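Local structure of prolyl 4-hydroxylase (Phytophthora capsici LT1534, 6IUQ) at residues M56-E61 with R104-E109. The protein probably hydroxylates proline residues at carbon 4, as an iron(II)-dependent oxygenase of the 2-oxoglutarate family built on a double-stranded beta-helix core. Numbering follows the deposited sequence.
Sequences MRWLNE and RTKVPE
Trp58 and Leu59, on the last turn of helix 46-61, pack against Lys106 and Val107 in a small apolar contact that joins the end of that helix to the turn before helix 108-115, beside the main antiparallel sheet of the double-stranded beta-helix fold. Leu59 and Val107 reach toward each other tip to tip: CG1 of Val107 lies 3.9 Å from Leu59 CG, and the leucine methyls CD2 and CD1 are 4.0 and 4.1 Å from the same Val107 CG1. Branched aliphatic groups suit this buried spot, and Leu59 also rests on Leu143 of strand 139-146, so the contact continues inward to the sheet. On the helix side Trp58 contributes more surface than Leu59. With its CG anti to the backbone N (chi1 -176°), the indole extends toward the turn, and its six-membered ring meets the lysine at an oblique tilt, CZ3 lying 4.0 Å from Lys106 CB. The lysine chain crosses the indole at about a right angle; its methylenes do the touching while its amine leads away, so a charged residue can serve at a partly exposed position. Phe5 of the N-terminal segment meets the same indole edge-to-face. The type I turn from Arg104 to Val107, closed by a 3.0 Å bond from Val107 N to Arg104 O, presents Lys106 and Val107 together, and Val107 occupies the N-cap position of the following helix. Glu55 OE2, one turn before Leu59, accepts a hydrogen bond from Glu109 N. No hydrogen bond links 56-61 to 104-109 directly, so their direct cohesion comes from weakly directional van der Waals packing and burial of hydrocarbon.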
# COMPACT_ATOMS: atom_id res chain seq x y z
N MSE A 56 1.00 19.24 7.19
CA MSE A 56 0.38 18.88 5.93
C MSE A 56 -0.75 19.83 5.55
O MSE A 56 -0.90 20.19 4.39
CB MSE A 56 -0.16 17.45 5.99
CG MSE A 56 0.94 16.41 6.04
SE MSE A 56 0.21 14.63 6.25
CE MSE A 56 -0.82 14.51 4.59
N ARG A 57 -1.56 20.19 6.53
CA ARG A 57 -2.65 21.13 6.31
C ARG A 57 -2.09 22.49 5.88
O ARG A 57 -2.66 23.16 5.03
CB ARG A 57 -3.50 21.29 7.57
CG ARG A 57 -4.43 20.12 7.87
CD ARG A 57 -5.60 20.63 8.69
NE ARG A 57 -6.23 19.63 9.54
CZ ARG A 57 -7.21 18.82 9.16
NH1 ARG A 57 -7.68 18.85 7.92
NH2 ARG A 57 -7.73 17.96 10.04
N TRP A 58 -0.97 22.88 6.47
CA TRP A 58 -0.32 24.12 6.10
C TRP A 58 0.12 24.09 4.64
O TRP A 58 -0.09 25.04 3.90
CB TRP A 58 0.87 24.40 7.00
CG TRP A 58 1.49 25.71 6.71
CD1 TRP A 58 1.14 26.93 7.22
CD2 TRP A 58 2.58 25.96 5.80
NE1 TRP A 58 1.94 27.91 6.70
CE2 TRP A 58 2.83 27.35 5.83
CE3 TRP A 58 3.36 25.14 4.98
CZ2 TRP A 58 3.84 27.93 5.08
CZ3 TRP A 58 4.36 25.73 4.23
CH2 TRP A 58 4.59 27.11 4.28
N LEU A 59 0.75 22.99 4.24
CA LEU A 59 1.18 22.82 2.86
C LEU A 59 0.00 22.98 1.92
O LEU A 59 0.12 23.55 0.84
CB LEU A 59 1.84 21.46 2.66
CG LEU A 59 3.23 21.33 3.27
CD1 LEU A 59 3.71 19.91 3.15
CD2 LEU A 59 4.20 22.30 2.57
N ASN A 60 -1.14 22.46 2.35
CA ASN A 60 -2.36 22.53 1.56
C ASN A 60 -2.98 23.94 1.51
O ASN A 60 -3.57 24.32 0.49
CB ASN A 60 -3.39 21.55 2.12
CG ASN A 60 -4.61 21.46 1.25
OD1 ASN A 60 -4.52 21.12 0.07
ND2 ASN A 60 -5.78 21.77 1.82
N GLU A 61 -2.86 24.70 2.60
CA GLU A 61 -3.32 26.09 2.63
C GLU A 61 -2.48 26.96 1.73
O GLU A 61 -2.96 27.94 1.16
CB GLU A 61 -3.27 26.65 4.05
CG GLU A 61 -4.37 26.18 5.00
CD GLU A 61 -4.07 26.57 6.45
OE1 GLU A 61 -2.89 26.48 6.86
OE2 GLU A 61 -5.01 26.98 7.17
N ARG A 104 10.87 20.78 1.68
CA ARG A 104 11.00 20.10 2.95
C ARG A 104 11.44 21.04 4.04
O ARG A 104 11.05 20.89 5.20
CB ARG A 104 11.98 18.95 2.83
CG ARG A 104 11.34 17.61 3.02
CD ARG A 104 12.38 16.54 2.94
NE ARG A 104 12.81 16.36 1.57
CZ ARG A 104 14.07 16.41 1.17
NH1 ARG A 104 15.04 16.63 2.06
NH2 ARG A 104 14.36 16.24 -0.10
N THR A 105 12.26 22.02 3.67
CA THR A 105 12.75 23.04 4.60
C THR A 105 11.61 23.85 5.23
O THR A 105 11.77 24.43 6.30
CB THR A 105 13.74 23.99 3.90
OG1 THR A 105 14.71 23.21 3.19
CG2 THR A 105 14.46 24.88 4.91
N LYS A 106 10.46 23.88 4.57
CA LYS A 106 9.31 24.60 5.12
C LYS A 106 8.62 23.83 6.23
O LYS A 106 7.90 24.43 7.02
CB LYS A 106 8.29 24.92 4.02
CG LYS A 106 8.86 25.72 2.86
CD LYS A 106 7.80 26.04 1.82
CE LYS A 106 8.36 26.97 0.73
NZ LYS A 106 8.85 28.27 1.28
N VAL A 107 8.84 22.51 6.31
CA VAL A 107 8.08 21.66 7.23
C VAL A 107 8.97 20.70 8.04
O VAL A 107 9.16 19.54 7.66
CB VAL A 107 7.01 20.85 6.47
CG1 VAL A 107 5.76 21.70 6.25
CG2 VAL A 107 7.56 20.34 5.13
N PRO A 108 9.49 21.19 9.17
CA PRO A 108 10.53 20.50 9.95
C PRO A 108 10.20 19.07 10.39
O PRO A 108 11.09 18.20 10.35
CB PRO A 108 10.69 21.41 11.19
CG PRO A 108 10.30 22.76 10.71
CD PRO A 108 9.15 22.50 9.75
N GLU A 109 8.97 18.81 10.83
CA GLU A 109 8.64 17.46 11.24
C GLU A 109 8.53 16.54 10.03
O GLU A 109 8.91 15.37 10.09
CB GLU A 109 7.33 17.43 12.06
CG GLU A 109 7.39 18.25 13.34
CD GLU A 109 8.59 17.89 14.22
OE1 GLU A 109 8.94 16.69 14.34
OE2 GLU A 109 9.20 18.83 14.78